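PDB 6F3H: exoribonuclease II, mitochondrial from Candida glabrata, which degrades RNA from the 3' end as the magnesium-binding nuclease component of the mitochondrial RNA degradosome mtEXO. Local coordinates for residues R31-V36 with G637-N642; M51-P56 with T65-D70; D61-F66 with L73-K78. The protein carries 1 engineered substitution. All coordinates share one frame; numbering follows the deposited sequence.

Contact 1 of 3, residues R31-V36 with G637-N642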
loop_
_atom_site.group_PDB
_atom_site.type_symbol
_atom_site.label_atom_id
_atom_site.label_comp_id
_atom_site.label_asym_id
_atom_site.label_seq_id
_atom_site.Cartn_x
_atom_site.Cartn_y
_atom_site.Cartn_z
ATOM N N ARG A 31 14.267 -8.685 -8.579
ATOM C CA ARG A 31 14.467 -9.274 -9.898
ATOM C C ARG A 31 13.785 -10.616 -10.049
ATOM O O ARG A 31 13.554 -11.055 -11.179
ATOM C CB ARG A 31 15.951 -9.450 -10.194
ATOM C CG ARG A 31 16.679 -8.158 -10.381
ATOM C CD ARG A 31 18.075 -8.373 -10.906
ATOM N NE ARG A 31 18.918 -7.217 -10.618
ATOM C CZ ARG A 31 18.898 -6.081 -11.312
ATOM N NH1 ARG A 31 18.075 -5.938 -12.351
ATOM N NH2 ARG A 31 19.709 -5.084 -10.970
ATOM N N THR A 32 13.420 -11.256 -8.957
ATOM C CA THR A 32 12.900 -12.601 -9.031
ATOM C C THR A 32 11.510 -12.640 -8.421
ATOM O O THR A 32 11.144 -11.809 -7.590
ATOM C CB THR A 32 13.823 -13.582 -8.308
ATOM N N SER A 33 10.734 -13.597 -8.881
ATOM C CA SER A 33 9.460 -13.944 -8.290
ATOM C C SER A 33 9.593 -15.242 -7.503
ATOM O O SER A 33 10.647 -15.887 -7.479
ATOM C CB SER A 33 8.401 -14.086 -9.377
ATOM O OG SER A 33 7.287 -14.795 -8.862
ATOM N N LEU A 34 8.520 -15.595 -6.807
ATOM C CA LEU A 34 8.532 -16.833 -6.052
ATOM C C LEU A 34 8.728 -17.993 -7.001
ATOM O O LEU A 34 8.026 -18.104 -8.010
ATOM C CB LEU A 34 7.240 -17.020 -5.260
ATOM C CG LEU A 34 7.150 -18.305 -4.424
ATOM C CD1 LEU A 34 8.002 -18.191 -3.196
ATOM C CD2 LEU A 34 5.725 -18.603 -4.014
ATOM N N ASN A 35 9.641 -18.887 -6.627
ATOM C CA ASN A 35 10.128 -19.924 -7.519
ATOM C C ASN A 35 10.659 -21.081 -6.687
ATOM O O ASN A 35 11.027 -20.912 -5.521
ATOM C CB ASN A 35 11.215 -19.348 -8.419
ATOM C CG ASN A 35 11.321 -20.073 -9.701
ATOM O OD1 ASN A 35 10.618 -21.059 -9.914
ATOM N ND2 ASN A 35 12.125 -19.540 -10.617
ATOM N N VAL A 36 10.737 -22.259 -7.311
ATOM C CA VAL A 36 11.226 -23.436 -6.594
ATOM C C VAL A 36 12.690 -23.229 -6.224
ATOM O O VAL A 36 13.461 -22.610 -6.965
ATOM C CB VAL A 36 11.011 -24.725 -7.410
ATOM C CG1 VAL A 36 9.605 -24.782 -7.984
ATOM C CG2 VAL A 36 12.011 -24.815 -8.517
ATOM N N GLY A 637 5.057 -10.304 -12.369
ATOM C CA GLY A 637 4.237 -11.441 -12.662
ATOM C C GLY A 637 4.747 -12.608 -11.861
ATOM O O GLY A 637 5.647 -12.487 -11.021
ATOM N N LEU A 638 4.176 -13.767 -12.148
ATOM C CA LEU A 638 4.484 -14.974 -11.401
ATOM C C LEU A 638 5.172 -16.029 -12.261
ATOM O O LEU A 638 5.025 -16.073 -13.486
ATOM C CB LEU A 638 3.217 -15.571 -10.784
ATOM C CG LEU A 638 2.474 -14.752 -9.731
ATOM C CD1 LEU A 638 1.259 -15.487 -9.229
ATOM C CD2 LEU A 638 3.389 -14.480 -8.570
ATOM N N ASN A 639 5.950 -16.872 -11.594
ATOM C CA ASN A 639 6.426 -18.101 -12.202
ATOM C C ASN A 639 5.280 -19.103 -12.133
ATOM O O ASN A 639 4.836 -19.454 -11.035
ATOM C CB ASN A 639 7.653 -18.610 -11.452
ATOM C CG ASN A 639 8.817 -17.641 -11.519
ATOM O OD1 ASN A 639 9.186 -17.029 -10.516
ATOM N ND2 ASN A 639 9.396 -17.489 -12.702
ATOM N N LEU A 640 4.784 -19.556 -13.288
ATOM C CA LEU A 640 3.575 -20.376 -13.333
ATOM C C LEU A 640 3.790 -21.721 -14.020
ATOM O O LEU A 640 4.638 -21.862 -14.907
ATOM C CB LEU A 640 2.441 -19.649 -14.051
ATOM C CG LEU A 640 1.827 -18.516 -13.252
ATOM C CD1 LEU A 640 0.809 -17.819 -14.103
ATOM C CD2 LEU A 640 1.171 -19.088 -12.012
ATOM N N GLY A 641 2.968 -22.703 -13.626
ATOM C CA GLY A 641 3.022 -23.999 -14.259
ATOM C C GLY A 641 2.555 -23.933 -15.695
ATOM O O GLY A 641 1.828 -23.030 -16.101
ATOM N N ASN A 642 2.968 -24.930 -16.472
ATOM C CA ASN A 642 2.744 -24.864 -17.910
ATOM C C ASN A 642 1.260 -24.877 -18.230
ATOM O O ASN A 642 0.795 -24.111 -19.085
ATOM C CB ASN A 642 3.487 -26.000 -18.608
ATOM C CG ASN A 642 4.957 -25.673 -18.818
ATOM O OD1 ASN A 642 5.392 -24.538 -18.581
ATOM N ND2 ASN A 642 5.731 -26.661 -19.250
#
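Two irregular extended loops meet side on, their CA atoms nearest at S33 and L638, 6.0 Å apart, and at N35 and N639. R31-V36 leaves helix 27-31 at T32 and heads for strand 39-42; G637-N642 follows strand 632-634 and enters helix 642-657, with G641 at its N-cap position. G637 has a positive phi (91°), at which a CB would collide with the preceding carbonyl O, so these backbone angles call for glycine. S33 points at the other loop. Its OG, anti to the backbone N (chi1 163°), lies beside the backbone of G637 and L638 and is 3.9 Å from L638 CD2. N639 also points at the facing loop, set against S33, the L34 carbonyl and N35, and its CB approaches L34 O to 3.5 Å. The amide of N639 lies flat against that of N35: the planes are 14° apart and the two CG atoms 3.9 Å apart, although the side chains cross at about a right angle. V36 N donates to N35 OD1 at 2.9 Å from above the carbonyl plane, which may help fix the amide's rotation. L34 packs on the Y64 ring and L638 near its hydroxyl, so Y64 of strand 64-68 lies against both loops. This is a loop-to-loop surface contact between the N-terminal sheet region and the RNB family region, away from the magnesium site.

Contact 2 of 3, residues M51-P56 with T65-D70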
loop_
_atom_site.group_PDB
_atom_site.type_symbol
_atom_site.label_atom_id
_atom_site.label_comp_id
_atom_site.label_asym_id
_atom_site.label_seq_id
_atom_site.Cartn_x
_atom_site.Cartn_y
_atom_site.Cartn_z
HETATM N N MSE A 51 10.538 -24.868 2.029
HETATM C CA MSE A 51 11.099 -24.511 0.762
HETATM C C MSE A 51 10.197 -24.855 -0.388
HETATM O O MSE A 51 9.668 -25.962 -0.497
HETATM C CB MSE A 51 12.417 -25.191 0.563
HETATM C CG MSE A 51 12.726 -25.374 -0.890
HETATM SE SE MSE A 51 14.590 -25.699 -1.155
HETATM C CE MSE A 51 14.518 -26.892 -2.707
ATOM N N CYS A 52 10.055 -23.891 -1.276
ATOM C CA CYS A 52 9.145 -24.063 -2.384
ATOM C C CYS A 52 9.636 -25.202 -3.235
ATOM O O CYS A 52 10.777 -25.190 -3.684
ATOM C CB CYS A 52 9.059 -22.786 -3.211
ATOM S SG CYS A 52 7.773 -22.921 -4.417
ATOM N N VAL A 53 8.797 -26.206 -3.426
ATOM C CA VAL A 53 9.178 -27.374 -4.204
ATOM C C VAL A 53 8.322 -27.571 -5.443
ATOM O O VAL A 53 8.700 -28.363 -6.315
ATOM C CB VAL A 53 9.173 -28.643 -3.331
ATOM C CG1 VAL A 53 10.470 -28.701 -2.567
ATOM C CG2 VAL A 53 8.023 -28.600 -2.375
ATOM N N ASN A 54 7.184 -26.904 -5.552
ATOM C CA ASN A 54 6.361 -27.001 -6.741
ATOM C C ASN A 54 5.550 -25.732 -6.875
ATOM O O ASN A 54 5.195 -25.095 -5.879
ATOM C CB ASN A 54 5.412 -28.198 -6.694
ATOM C CG ASN A 54 4.924 -28.613 -8.048
ATOM O OD1 ASN A 54 5.428 -28.149 -9.074
ATOM N ND2 ASN A 54 3.890 -29.456 -8.068
ATOM N N LEU A 55 5.271 -25.380 -8.112
ATOM C CA LEU A 55 4.452 -24.240 -8.461
ATOM C C LEU A 55 3.041 -24.674 -8.744
ATOM O O LEU A 55 2.757 -25.860 -8.929
ATOM C CB LEU A 55 5.007 -23.534 -9.689
ATOM C CG LEU A 55 6.477 -23.129 -9.803
ATOM C CD1 LEU A 55 6.818 -22.767 -11.243
ATOM C CD2 LEU A 55 6.847 -21.978 -8.882
ATOM N N PRO A 56 2.118 -23.732 -8.806
ATOM C CA PRO A 56 0.741 -24.100 -9.106
ATOM C C PRO A 56 0.607 -24.649 -10.514
ATOM O O PRO A 56 1.169 -24.129 -11.475
ATOM C CB PRO A 56 -0.029 -22.788 -8.927
ATOM C CG PRO A 56 1.004 -21.719 -8.870
ATOM C CD PRO A 56 2.220 -22.350 -8.323
ATOM N N THR A 65 3.642 -25.615 -3.702
ATOM C CA THR A 65 3.994 -26.741 -2.873
ATOM C C THR A 65 5.295 -26.408 -2.190
ATOM O O THR A 65 6.265 -26.021 -2.843
ATOM C CB THR A 65 4.157 -28.001 -3.688
ATOM O OG1 THR A 65 3.080 -28.087 -4.631
ATOM C CG2 THR A 65 4.165 -29.184 -2.774
ATOM N N PHE A 66 5.294 -26.511 -0.887
ATOM C CA PHE A 66 6.486 -26.288 -0.108
ATOM C C PHE A 66 6.817 -27.567 0.627
ATOM O O PHE A 66 5.928 -28.343 0.963
ATOM C CB PHE A 66 6.282 -25.182 0.871
ATOM C CG PHE A 66 5.840 -23.942 0.253
ATOM C CD1 PHE A 66 4.522 -23.764 -0.110
ATOM C CD2 PHE A 66 6.743 -22.933 0.031
ATOM C CE1 PHE A 66 4.114 -22.583 -0.676
ATOM C CE2 PHE A 66 6.355 -21.759 -0.532
ATOM C CZ PHE A 66 5.035 -21.579 -0.888
ATOM N N ALA A 67 8.097 -27.775 0.891
ATOM C CA ALA A 67 8.546 -28.955 1.597
ATOM C C ALA A 67 9.161 -28.540 2.927
ATOM O O ALA A 67 9.947 -27.590 2.983
ATOM C CB ALA A 67 9.549 -29.719 0.746
ATOM N N LYS A 68 8.785 -29.238 3.999
ATOM C CA LYS A 68 9.416 -29.026 5.293
ATOM C C LYS A 68 10.702 -29.833 5.455
ATOM O O LYS A 68 11.068 -30.690 4.641
ATOM C CB LYS A 68 8.508 -29.354 6.482
ATOM C CG LYS A 68 7.209 -28.596 6.661
ATOM C CD LYS A 68 6.879 -28.618 8.159
ATOM C CE LYS A 68 5.390 -28.660 8.465
ATOM N NZ LYS A 68 5.122 -27.915 9.739
ATOM N N LYS A 69 11.375 -29.540 6.566
ATOM C CA LYS A 69 12.587 -30.247 6.943
ATOM C C LYS A 69 12.365 -31.755 6.956
ATOM O O LYS A 69 13.235 -32.523 6.533
ATOM C CB LYS A 69 12.982 -29.761 8.333
ATOM C CG LYS A 69 14.420 -29.767 8.671
ATOM C CD LYS A 69 14.671 -28.767 9.826
ATOM C CE LYS A 69 13.738 -28.984 11.036
ATOM N NZ LYS A 69 14.066 -28.174 12.267
ATOM N N ASP A 70 11.174 -32.188 7.392
ATOM C CA ASP A 70 10.775 -33.587 7.508
ATOM C C ASP A 70 10.446 -34.246 6.178
ATOM O O ASP A 70 10.162 -35.444 6.157
ATOM C CB ASP A 70 9.549 -33.697 8.422
#
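The F66 ring lies against strand 50-54, met obliquely by M51 C and C52 CA, the latter 3.6 Å from F66 CD2. C52 SG, turned anti to the backbone N (chi1 -172°), stands 4.7 Å from the ring centroid of F66 in a Cys sulfur-aromatic contact, and C52 CB touches F66 CE2. The N54 side chain lies beside that of T65, pointing the same way; its CB, not the amide, makes the close approach, 3.1 Å from T65 OG1, and the amide also makes a weak bond through OD1 with L55 N. Strands 50-54 and 64-68 pair antiparallel as a hairpin. M51, a selenomethionine, and A67 form a hydrogen-bonded pair, C52 and F66 a non-hydrogen-bonded one, after which the register slips by one residue. V53 and N54 then both face T65, a classic beta bulge: T65 O accepts from V53 N at 2.6 Å and in the carbonyl plane, and from N54 N at 3.0 Å and above that plane. T65 N returns a nearly straight bond (171°) to N54 O. At the bulge V53 lies alongside the partner strand; its CG1 packs on A67 CB at 3.6 Å and its CG2 on T65 CG2. Helix 123-159 covers M51 and A67 through V130, whereas C52 and F66 occupy the opposite face of the sheet. Chemically, two N-H groups share one carbonyl oxygen, so the extra residue is taken in with its backbone N-H satisfied, while the sulfur-aromatic contact of C52 with F66 lies on one face and apolar V53-A67 packing adds to the join.

Contact 3 of 3, residues D61-F66 with L73-K78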
loop_
_atom_site.group_PDB
_atom_site.type_symbol
_atom_site.label_atom_id
_atom_site.label_comp_id
_atom_site.label_asym_id
_atom_site.label_seq_id
_atom_site.Cartn_x
_atom_site.Cartn_y
_atom_site.Cartn_z
ATOM N N ASP A 61 -6.398 -25.537 -8.794
ATOM C CA ASP A 61 -5.673 -25.310 -7.537
ATOM C C ASP A 61 -4.459 -24.443 -7.824
ATOM O O ASP A 61 -3.544 -24.884 -8.547
ATOM C CB ASP A 61 -5.225 -26.607 -6.855
ATOM N N PRO A 62 -4.398 -23.232 -7.296
ATOM C CA PRO A 62 -3.273 -22.349 -7.608
ATOM C C PRO A 62 -2.290 -22.216 -6.457
ATOM O O PRO A 62 -1.654 -21.167 -6.310
ATOM C CB PRO A 62 -3.961 -21.014 -7.901
ATOM C CG PRO A 62 -5.245 -21.080 -7.094
ATOM C CD PRO A 62 -5.471 -22.497 -6.620
ATOM N N ARG A 63 -2.138 -23.257 -5.639
ATOM C CA ARG A 63 -1.214 -23.151 -4.526
ATOM C C ARG A 63 0.155 -23.712 -4.854
ATOM O O ARG A 63 0.319 -24.637 -5.654
ATOM C CB ARG A 63 -1.735 -23.822 -3.268
ATOM C CG ARG A 63 -3.107 -23.408 -2.942
ATOM C CD ARG A 63 -3.657 -24.358 -1.964
ATOM N NE ARG A 63 -3.853 -25.657 -2.570
ATOM C CZ ARG A 63 -4.248 -26.719 -1.886
ATOM N NH1 ARG A 63 -4.464 -26.632 -0.570
ATOM N NH2 ARG A 63 -4.398 -27.871 -2.520
ATOM N N TYR A 64 1.134 -23.144 -4.178
ATOM C CA TYR A 64 2.483 -23.615 -4.276
ATOM C C TYR A 64 2.676 -24.790 -3.356
ATOM O O TYR A 64 2.020 -24.918 -2.323
ATOM C CB TYR A 64 3.439 -22.514 -3.886
ATOM C CG TYR A 64 3.521 -21.430 -4.908
ATOM C CD1 TYR A 64 2.515 -20.483 -5.033
ATOM C CD2 TYR A 64 4.609 -21.352 -5.755
ATOM C CE1 TYR A 64 2.599 -19.479 -5.985
ATOM C CE2 TYR A 64 4.705 -20.366 -6.692
ATOM C CZ TYR A 64 3.708 -19.426 -6.814
ATOM O OH TYR A 64 3.853 -18.443 -7.778
ATOM N N THR A 65 3.642 -25.615 -3.702
ATOM C CA THR A 65 3.994 -26.741 -2.873
ATOM C C THR A 65 5.295 -26.408 -2.190
ATOM O O THR A 65 6.265 -26.021 -2.843
ATOM C CB THR A 65 4.157 -28.001 -3.688
ATOM O OG1 THR A 65 3.080 -28.087 -4.631
ATOM C CG2 THR A 65 4.165 -29.184 -2.774
ATOM N N PHE A 66 5.294 -26.511 -0.887
ATOM C CA PHE A 66 6.486 -26.288 -0.108
ATOM C C PHE A 66 6.817 -27.567 0.627
ATOM O O PHE A 66 5.928 -28.343 0.963
ATOM C CB PHE A 66 6.282 -25.182 0.871
ATOM C CG PHE A 66 5.840 -23.942 0.253
ATOM C CD1 PHE A 66 4.522 -23.764 -0.110
ATOM C CD2 PHE A 66 6.743 -22.933 0.031
ATOM C CE1 PHE A 66 4.114 -22.583 -0.676
ATOM C CE2 PHE A 66 6.355 -21.759 -0.532
ATOM C CZ PHE A 66 5.035 -21.579 -0.888
ATOM N N LEU A 73 5.213 -32.175 2.845
ATOM C CA LEU A 73 4.876 -31.071 1.952
ATOM C C LEU A 73 3.840 -30.148 2.590
ATOM O O LEU A 73 3.148 -30.516 3.543
ATOM C CB LEU A 73 4.342 -31.586 0.609
ATOM C CG LEU A 73 5.199 -32.626 -0.115
ATOM C CD1 LEU A 73 4.624 -32.940 -1.498
ATOM C CD2 LEU A 73 6.630 -32.142 -0.209
ATOM N N VAL A 74 3.785 -28.914 2.094
ATOM C CA VAL A 74 2.730 -27.977 2.451
ATOM C C VAL A 74 2.313 -27.224 1.195
ATOM O O VAL A 74 3.164 -26.785 0.413
ATOM C CB VAL A 74 3.154 -27.000 3.567
ATOM C CG1 VAL A 74 2.149 -25.883 3.712
ATOM C CG2 VAL A 74 3.275 -27.720 4.880
ATOM N N TYR A 75 0.999 -27.125 0.978
ATOM C CA TYR A 75 0.420 -26.386 -0.135
ATOM C C TYR A 75 -0.120 -25.088 0.417
ATOM O O TYR A 75 -0.915 -25.102 1.360
ATOM C CB TYR A 75 -0.695 -27.174 -0.792
ATOM C CG TYR A 75 -0.221 -28.508 -1.253
ATOM C CD1 TYR A 75 0.447 -28.660 -2.462
ATOM C CD2 TYR A 75 -0.415 -29.621 -0.465
ATOM C CE1 TYR A 75 0.870 -29.905 -2.884
ATOM C CE2 TYR A 75 0.013 -30.860 -0.861
ATOM C CZ TYR A 75 0.656 -31.003 -2.075
ATOM O OH TYR A 75 1.092 -32.248 -2.489
ATOM N N ALA A 76 0.314 -23.972 -0.147
ATOM C CA ALA A 76 -0.063 -22.713 0.456
ATOM C C ALA A 76 -0.180 -21.643 -0.602
ATOM O O ALA A 76 0.448 -21.712 -1.659
ATOM C CB ALA A 76 0.938 -22.269 1.523
HETATM N N MSE A 77 -0.998 -20.647 -0.289
HETATM C CA MSE A 77 -1.126 -19.470 -1.113
HETATM C C MSE A 77 0.169 -18.727 -1.115
HETATM O O MSE A 77 0.794 -18.546 -0.082
HETATM C CB MSE A 77 -2.239 -18.550 -0.610
HETATM C CG MSE A 77 -3.618 -18.990 -1.043
HETATM SE SE MSE A 77 -3.607 -19.681 -2.873
HETATM C CE MSE A 77 -5.379 -20.518 -2.909
ATOM N N LYS A 78 0.549 -18.283 -2.297
ATOM C CA LYS A 78 1.681 -17.394 -2.458
ATOM C C LYS A 78 1.805 -16.400 -1.311
ATOM O O LYS A 78 2.903 -16.147 -0.828
ATOM C CB LYS A 78 1.525 -16.666 -3.786
ATOM C CG LYS A 78 2.486 -15.542 -3.987
ATOM C CD LYS A 78 2.111 -14.763 -5.251
ATOM C CE LYS A 78 1.242 -13.525 -4.959
ATOM N NZ LYS A 78 2.008 -12.227 -4.997
#
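Backbone hydrogen bonds join strands 64-68 and 73-76 in a regular antiparallel hairpin. Y64 pairs with A76 and F66 with V74 through two bonds each, and T65 faces Y75 as the non-hydrogen-bonded pair between them. Y64 N reaches A76 O at 3.0 Å in the carbonyl plane, and F66 N meets V74 O nearly along the C=O axis (162°). CA-H...O contacts fill in between, among them Y75 CA to Y64 O at 3.1 Å.

Among the flat groups, R63, partly exposed and bent at chi3 (-68°), lays one guanidinium face over Y75 CB, with CZ to CB 3.7 Å. The contact is made with the root of the tyrosine, and guanidinium and phenol planes are 28° apart. The Y75 ring leans back beside T65, whose CG2 comes 3.4 Å from Y75 CE1, with OG1 as near to the same ring. On the other face of the sheet F66 turns its edge to carbonyls: V74 O and A76 O lie in the ring plane.

Apolar packing supplies the rest. F66 CE1 touches A76 CB at 3.9 Å, and F66 also touches V40 and L42 of strand 39-42. Y64 CE1 lies 3.7 Å from K78 CB, the two side chains lying side by side before K78 NZ goes on to a weak bond with T238 O. Selenomethionine M77, bent at chi2, brings its CE to R63 CG at 3.7 Å and to P62 CD.

The chemistry is divided: the edge of F66, whose hydrogens carry slight positive charge, probably interacts favourably with V74 O and A76 O, while R63, by contrast, sets its charged plane against the apolar CB of Y75.

Contacts 2 and 3 share T65 and F66 and flank strand 64-68, building successive hairpins of one antiparallel sheet; contact 1 closes the long chain loop inside which both are nested. The hairpins are partly buried and held by backbone hydrogen bonds, one bulged and the other regular. Contact 1 is a surface meeting of loops, carried by stacked amides and packing. Y64 ties contact 3 to both others, packing on loop residues of contact 1 and on L55 and P56 of contact 2. V36 and L55 add a further seam between contacts 1 and 2. Contact 3 comes nearest to bound nucleic acid, about 4 Å between nearest atoms, against about 13 Å for contact 2.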